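Local coordinates for probable ribosomal RNA small subunit methyltransferase (Thermus thermophilus, PDB 3DMH), which transfers a methyl group from S-adenosylmethionine to the N2 atom of a guanosine in 16S ribosomal RNA, at residues N53-G57 with R80-A84; E73-A77 with E262-A266. One frame throughout, in Å; residues are numbered along the deposited sequence.

Contact 1 of 2, residues N53-G57 with R80-A84; sequences NPGVG and RCLTA
L82 reaches from its helix into the bend of segment 53-57, and the joint is made by van der Waals packing, with no hydrogen bond between the two segments. Its CG is anti to the carbonyl carbon (chi1 -66°), which brings the fork of the side chain against the turn. CD1 touches the ring of P54, 3.9 Å from its CG, the two side chains crossing at about a right angle. Beside this pair, V56 CG1 rests on C81 CB at 4.0 Å, with the sulfur atom next to it; both small side chains are buried, and V56 also packs on L21 of strand 19-23.

Apolar carbon also meets backbone oxygen. The fork of L82 straddles G55 O, with CG, CD1 and CD2 each 3.4 Å from that oxygen. A branched leucine suits this place because CD1 goes on from there to P54, while CD2 goes on to V56 O, 3.4 Å away. These are packing contacts, and the CA atoms of V56 and L82 are 5.7 Å apart.

The segment follows the first strand, 48-51, of a Rossmann-like sheet with the strand order 3-2-1-4-5-7-6 of class I methyltransferases, while helix 76-84 follows the second strand, 68-73. The loop after the first strand thus packs on the helix after the second.

One hydrogen bond closes the turn. P54 to G57 form a type II' beta turn, with G57 N donating to P54 O at 2.9 Å. G55 takes a positive phi of 56°, which favours glycine at this corner of a type II' turn. At G57 a CB would collide with the L82 CD2 methyl, 3.7 Å from G57 N, and would also press on the carbonyl O of V56.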
ATOM      1  N   ASN A  53      -7.947   9.968   1.176  1.00 20.05           N
ATOM      2  CA  ASN A  53      -6.551   9.508   1.233  1.00 19.44           C
ATOM      3  C   ASN A  53      -5.925  10.045   2.504  1.00 19.18           C
ATOM      4  O   ASN A  53      -5.020  10.886   2.445  1.00 19.18           O
ATOM      5  CB  ASN A  53      -5.763   9.960  -0.007  1.00 20.18           C
ATOM      6  CG  ASN A  53      -4.314   9.460  -0.005  1.00 19.45           C
ATOM      7  OD1 ASN A  53      -3.988   8.442   0.630  1.00 20.02           O
ATOM      8  ND2 ASN A  53      -3.438  10.178  -0.690  1.00 20.51           N
ATOM      9  N   PRO A  54      -6.455   9.618   3.659  1.00 19.15           N
ATOM     10  CA  PRO A  54      -6.077  10.338   4.896  1.00 19.75           C
ATOM     11  C   PRO A  54      -4.677  10.089   5.418  1.00 19.98           C
ATOM     12  O   PRO A  54      -4.126  10.979   6.062  1.00 19.89           O
ATOM     13  CB  PRO A  54      -7.083   9.836   5.931  1.00 20.25           C
ATOM     14  CG  PRO A  54      -7.486   8.476   5.426  1.00 19.99           C
ATOM     15  CD  PRO A  54      -7.467   8.570   3.905  1.00 19.63           C
ATOM     16  N   GLY A  55      -4.106   8.917   5.170  1.00 19.30           N
ATOM     17  CA  GLY A  55      -2.861   8.553   5.891  1.00 19.01           C
ATOM     18  C   GLY A  55      -3.135   8.631   7.382  1.00 18.75           C
ATOM     19  O   GLY A  55      -4.160   8.168   7.860  1.00 19.46           O
ATOM     20  N   VAL A  56      -2.204   9.237   8.125  1.00 18.70           N
ATOM     21  CA  VAL A  56      -2.379   9.380   9.585  1.00 18.88           C
ATOM     22  C   VAL A  56      -3.438  10.436   9.963  1.00 19.25           C
ATOM     23  O   VAL A  56      -3.779  10.601  11.152  1.00 19.12           O
ATOM     24  CB  VAL A  56      -1.033   9.636  10.333  1.00 18.33           C
ATOM     25  CG1 VAL A  56      -0.066   8.457  10.122  1.00 19.14           C
ATOM     26  CG2 VAL A  56      -0.428  10.925   9.861  1.00 19.87           C
ATOM     27  N   GLY A  57      -3.983  11.141   8.964  1.00 19.13           N
ATOM     28  CA  GLY A  57      -5.135  12.035   9.199  1.00 18.58           C
ATOM     29  C   GLY A  57      -4.852  13.500   9.483  1.00 18.55           C
ATOM     30  O   GLY A  57      -5.739  14.236   9.921  1.00 19.11           O
ATOM     31  N   ARG A  80      -4.409   1.729  11.596  1.00 18.59           N
ATOM     32  CA  ARG A  80      -4.022   1.526  13.010  1.00 18.35           C
ATOM     33  C   ARG A  80      -3.827   2.888  13.686  1.00 17.72           C
ATOM     34  O   ARG A  80      -4.270   3.102  14.832  1.00 18.43           O
ATOM     35  CB  ARG A  80      -2.719   0.744  13.130  1.00 20.48           C
ATOM     36  CG  ARG A  80      -2.796  -0.697  12.691  1.00 22.49           C
ATOM     37  CD  ARG A  80      -1.379  -1.277  12.518  1.00 29.20           C
ATOM     38  NE  ARG A  80      -0.880  -1.886  13.743  1.00 29.16           N
ATOM     39  CZ  ARG A  80       0.303  -2.507  13.892  1.00 28.33           C
ATOM     40  NH1 ARG A  80       1.180  -2.631  12.873  1.00 19.55           N
ATOM     41  NH2 ARG A  80       0.618  -3.025  15.092  1.00 31.56           N
ATOM     42  N   CYS A  81      -3.160   3.794  12.965  1.00 17.74           N
ATOM     43  CA  CYS A  81      -2.932   5.149  13.502  1.00 17.24           C
ATOM     44  C   CYS A  81      -4.219   5.941  13.672  1.00 16.48           C
ATOM     45  O   CYS A  81      -4.433   6.503  14.727  1.00 17.46           O
ATOM     46  CB  CYS A  81      -1.978   5.920  12.615  1.00 17.43           C
ATOM     47  SG  CYS A  81      -0.299   5.218  12.588  1.00 18.19           S
ATOM     48  N   LEU A  82      -5.059   5.997  12.630  1.00 16.61           N
ATOM     49  CA  LEU A  82      -6.316   6.747  12.727  1.00 16.51           C
ATOM     50  C   LEU A  82      -7.198   6.318  13.928  1.00 16.95           C
ATOM     51  O   LEU A  82      -7.735   7.134  14.645  1.00 18.28           O
ATOM     52  CB  LEU A  82      -7.098   6.574  11.417  1.00 16.76           C
ATOM     53  CG  LEU A  82      -6.394   7.226  10.233  1.00 17.31           C
ATOM     54  CD1 LEU A  82      -7.016   6.757   8.911  1.00 18.34           C
ATOM     55  CD2 LEU A  82      -6.479   8.767  10.309  1.00 20.07           C
ATOM     56  N   THR A  83      -7.472   5.037  14.013  1.00 19.24           N
ATOM     57  CA  THR A  83      -8.168   4.390  15.091  1.00 18.73           C
ATOM     58  C   THR A  83      -7.566   4.744  16.466  1.00 18.30           C
ATOM     59  O   THR A  83      -8.298   5.115  17.382  1.00 19.37           O
ATOM     60  CB  THR A  83      -8.250   2.870  14.858  1.00 20.34           C
ATOM     61  OG1 THR A  83      -8.907   2.668  13.603  1.00 21.82           O
ATOM     62  CG2 THR A  83      -9.067   2.228  15.948  1.00 19.39           C
ATOM     63  N   ALA A  84      -6.236   4.629  16.588  1.00 18.67           N
ATOM     64  CA  ALA A  84      -5.572   5.015  17.853  1.00 17.99           C
ATOM     65  C   ALA A  84      -5.848   6.467  18.210  1.00 17.62           C
ATOM     66  O   ALA A  84      -5.969   6.818  19.389  1.00 18.75           O
ATOM     67  CB  ALA A  84      -4.064   4.745  17.814  1.00 19.13           C
TER

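Contact 2 of 2, residues E73-A77 with E262-A266; sequences ETSRA and EDDLA. With SAM (S-adenosylmethionine), chain D.
D263 meets S75, R76 and A77 where, in two domains with the Rossmann-like sheet of class I methyltransferases, the second strand ends and the next helix begins; S75 and D264, both helix N-caps, form a single beta bridge. The CB of D263, in the methyltransferase domain, lies over the face of the SAM adenine, 3.4 Å from C6. CG runs anti to the backbone N (chi1 -174°), carrying the carboxylate to the start of helix 76-84. OD1 offers its syn lone pair to A77 N at 2.8 Å. OD2 accepts from S75 OG at 2.7 Å, the hydroxyl standing 20° out of the carboxylate plane; S75 OG caps A78 N. An aspartate suits the place, its CB packing on the adenine while its short carboxylate reaches the helix, and an alanine here would probably leave A77 N and the S75 hydroxyl without their acceptor. The backbones add two bonds, R76 N to D263 O in the carbonyl plane and L265 N to T74 O, and H286 NE2 donates to both carbonyls. Next to D263, E262 grips the ribose: OE1 accepts from SAM O3', while OE2 takes SAM O2' at 2.6 Å and, through its anti lone pair, D264 N.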
ATOM      1  N   GLU A  73      -9.531   4.539   3.888  1.00 18.12           N
ATOM      2  CA  GLU A  73      -8.100   4.337   3.826  1.00 18.57           C
ATOM      3  C   GLU A  73      -7.765   2.890   3.468  1.00 18.13           C
ATOM      4  O   GLU A  73      -8.386   1.939   3.972  1.00 18.48           O
ATOM      5  CB  GLU A  73      -7.496   4.729   5.161  1.00 18.72           C
ATOM      6  CG  GLU A  73      -5.987   4.484   5.309  1.00 19.07           C
ATOM      7  CD  GLU A  73      -5.177   5.179   4.236  1.00 22.19           C
ATOM      8  OE1 GLU A  73      -5.178   6.422   4.186  1.00 20.62           O
ATOM      9  OE2 GLU A  73      -4.515   4.511   3.407  1.00 21.93           O
ATOM     10  N   THR A  74      -6.796   2.748   2.564  1.00 17.82           N
ATOM     11  CA  THR A  74      -6.382   1.437   2.081  1.00 17.19           C
ATOM     12  C   THR A  74      -5.230   0.806   2.859  1.00 17.58           C
ATOM     13  O   THR A  74      -5.057  -0.418   2.816  1.00 17.82           O
ATOM     14  CB  THR A  74      -5.951   1.491   0.593  1.00 17.67           C
ATOM     15  OG1 THR A  74      -4.968   2.527   0.454  1.00 19.56           O
ATOM     16  CG2 THR A  74      -7.128   1.866  -0.298  1.00 18.31           C
ATOM     17  N   SER A  75      -4.434   1.637   3.550  1.00 16.72           N
ATOM     18  CA  SER A  75      -3.273   1.130   4.272  1.00 17.06           C
ATOM     19  C   SER A  75      -3.636   0.678   5.662  1.00 17.31           C
ATOM     20  O   SER A  75      -4.165   1.447   6.470  1.00 17.88           O
ATOM     21  CB  SER A  75      -2.208   2.226   4.343  1.00 17.99           C
ATOM     22  OG  SER A  75      -1.234   1.963   5.374  1.00 17.35           O
ATOM     23  N   ARG A  76      -3.297  -0.566   5.963  1.00 16.89           N
ATOM     24  CA  ARG A  76      -3.547  -1.090   7.300  1.00 17.06           C
ATOM     25  C   ARG A  76      -2.787  -0.288   8.355  1.00 17.24           C
ATOM     26  O   ARG A  76      -3.356   0.061   9.385  1.00 18.33           O
ATOM     27  CB  ARG A  76      -3.216  -2.589   7.392  1.00 17.59           C
ATOM     28  CG  ARG A  76      -3.986  -3.236   8.514  1.00 16.81           C
ATOM     29  CD  ARG A  76      -5.403  -3.628   8.024  1.00 16.72           C
ATOM     30  NE  ARG A  76      -6.233  -4.107   9.115  1.00 19.56           N
ATOM     31  CZ  ARG A  76      -7.341  -4.822   8.941  1.00 19.98           C
ATOM     32  NH1 ARG A  76      -7.775  -5.126   7.704  1.00 18.75           N
ATOM     33  NH2 ARG A  76      -8.021  -5.237  10.022  1.00 18.69           N
ATOM     34  N   ALA A  77      -1.508  -0.002   8.090  1.00 17.03           N
ATOM     35  CA  ALA A  77      -0.686   0.790   9.012  1.00 17.07           C
ATOM     36  C   ALA A  77      -1.346   2.132   9.318  1.00 17.51           C
ATOM     37  O   ALA A  77      -1.386   2.562  10.483  1.00 18.99           O
ATOM     38  CB  ALA A  77       0.722   1.001   8.441  1.00 18.78           C
ATOM     39  N   GLU A 262      -0.174  -8.133   3.294  1.00 17.67           N
ATOM     40  CA  GLU A 262      -0.121  -7.004   2.359  1.00 18.79           C
ATOM     41  C   GLU A 262      -0.819  -5.806   3.010  1.00 17.83           C
ATOM     42  O   GLU A 262      -1.965  -5.953   3.492  1.00 18.47           O
ATOM     43  CB  GLU A 262      -0.808  -7.413   1.049  1.00 18.65           C
ATOM     44  CG  GLU A 262      -1.062  -6.289   0.063  1.00 18.58           C
ATOM     45  CD  GLU A 262       0.207  -5.542  -0.308  1.00 19.53           C
ATOM     46  OE1 GLU A 262       1.141  -6.181  -0.837  1.00 18.79           O
ATOM     47  OE2 GLU A 262       0.242  -4.322  -0.072  1.00 19.93           O
ATOM     48  N   ASP A 263      -0.151  -4.650   3.063  1.00 18.04           N
ATOM     49  CA  ASP A 263      -0.702  -3.503   3.777  1.00 17.11           C
ATOM     50  C   ASP A 263      -1.767  -2.774   2.962  1.00 17.28           C
ATOM     51  O   ASP A 263      -2.553  -2.027   3.544  1.00 17.37           O
ATOM     52  CB  ASP A 263       0.438  -2.540   4.093  1.00 18.54           C
ATOM     53  CG  ASP A 263       0.015  -1.380   4.971  1.00 17.43           C
ATOM     54  OD1 ASP A 263      -0.370  -1.624   6.135  1.00 18.27           O
ATOM     55  OD2 ASP A 263       0.118  -0.201   4.512  1.00 18.61           O
ATOM     56  N   ASP A 264      -1.724  -2.920   1.632  1.00 17.49           N
ATOM     57  CA  ASP A 264      -2.612  -2.163   0.763  1.00 18.12           C
ATOM     58  C   ASP A 264      -3.878  -2.954   0.399  1.00 17.74           C
ATOM     59  O   ASP A 264      -3.781  -4.010  -0.198  1.00 18.50           O
ATOM     60  CB  ASP A 264      -1.874  -1.760  -0.533  1.00 19.30           C
ATOM     61  CG  ASP A 264      -2.816  -1.254  -1.591  1.00 22.64           C
ATOM     62  OD1 ASP A 264      -3.649  -0.423  -1.253  1.00 23.94           O
ATOM     63  OD2 ASP A 264      -2.721  -1.709  -2.763  1.00 25.80           O
ATOM     64  N   LEU A 265      -5.043  -2.436   0.792  1.00 17.26           N
ATOM     65  CA  LEU A 265      -6.311  -3.078   0.501  1.00 16.78           C
ATOM     66  C   LEU A 265      -6.520  -3.403  -0.975  1.00 16.86           C
ATOM     67  O   LEU A 265      -7.038  -4.475  -1.303  1.00 17.76           O
ATOM     68  CB  LEU A 265      -7.481  -2.209   0.978  1.00 16.21           C
ATOM     69  CG  LEU A 265      -8.884  -2.763   0.780  1.00 17.40           C
ATOM     70  CD1 LEU A 265      -9.051  -4.086   1.501  1.00 18.02           C
ATOM     71  CD2 LEU A 265      -9.891  -1.765   1.260  1.00 17.21           C
ATOM     72  N   ALA A 266      -6.163  -2.471  -1.865  1.00 16.41           N
ATOM     73  CA  ALA A 266      -6.373  -2.729  -3.312  1.00 16.45           C
ATOM     74  C   ALA A 266      -5.593  -3.983  -3.729  1.00 17.42           C
ATOM     75  O   ALA A 266      -6.072  -4.812  -4.509  1.00 17.59           O
ATOM     76  CB  ALA A 266      -5.962  -1.512  -4.133  1.00 17.99           C
TER
HETATM   77  N   SAM D 384       5.168  -9.718  -3.821  1.00 16.82           N
HETATM   78  CA  SAM D 384       4.645  -8.855  -4.937  1.00 17.87           C
HETATM   79  C   SAM D 384       5.453  -9.127  -6.188  1.00 18.59           C
HETATM   80  O   SAM D 384       6.498  -9.774  -6.032  1.00 19.76           O
HETATM   81  OXT SAM D 384       5.069  -8.676  -7.280  1.00 19.44           O
HETATM   82  CB  SAM D 384       4.763  -7.368  -4.594  1.00 17.79           C
HETATM   83  CG  SAM D 384       6.179  -6.861  -4.310  1.00 17.65           C
HETATM   84  SD  SAM D 384       6.199  -5.059  -4.040  1.00 19.20           S
HETATM   85  CE  SAM D 384       7.930  -4.654  -4.412  1.00 19.57           C
HETATM   86  C5' SAM D 384       6.193  -4.835  -2.237  1.00 17.16           C
HETATM   87  C4' SAM D 384       4.813  -5.034  -1.633  1.00 15.33           C
HETATM   88  O4' SAM D 384       4.965  -4.720  -0.251  1.00 13.93           O
HETATM   89  C3' SAM D 384       3.715  -4.129  -2.208  1.00 14.02           C
HETATM   90  O3' SAM D 384       2.599  -4.880  -2.668  1.00 13.83           O
HETATM   91  C2' SAM D 384       3.368  -3.210  -1.032  1.00 13.48           C
HETATM   92  O2' SAM D 384       2.037  -2.733  -1.007  1.00 14.54           O
HETATM   93  C1' SAM D 384       3.733  -4.137   0.125  1.00 13.93           C
HETATM   94  N9  SAM D 384       3.875  -3.411   1.372  1.00 11.94           N
HETATM   95  C8  SAM D 384       4.314  -2.106   1.582  1.00 13.52           C
HETATM   96  N7  SAM D 384       4.317  -1.848   2.913  1.00 12.59           N
HETATM   97  C5  SAM D 384       3.861  -2.982   3.554  1.00 11.05           C
HETATM   98  C6  SAM D 384       3.609  -3.296   4.895  1.00 11.86           C
HETATM   99  N6  SAM D 384       3.793  -2.394   5.868  1.00 12.42           N
HETATM  100  N1  SAM D 384       3.148  -4.560   5.183  1.00 12.34           N
HETATM  101  C2  SAM D 384       2.921  -5.492   4.195  1.00 12.71           C
HETATM  102  N3  SAM D 384       3.107  -5.189   2.851  1.00 12.22           N
HETATM  103  C4  SAM D 384       3.582  -3.955   2.571  1.00 11.34           C

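The contacts, with centres about 11 Å apart, share helix 76-84, contact 2 using its start and contact 1 its last turns. Along the chain the segments alternate: 53-57, 73-77, 80-84, then 262-266 far downstream. Contact 1 is internal to the N-terminal domain, whereas contact 2 joins that domain to the cofactor-binding one. E73 connects them, its OE1 probably accepting from G55 N. The two sheets have the same strand order, and E73 and E262 hold matching places, E262 OE1 likewise accepting from G243 N. This repetition is consistent with two related domains, with the first packing beside the adenine side of the cofactor pocket.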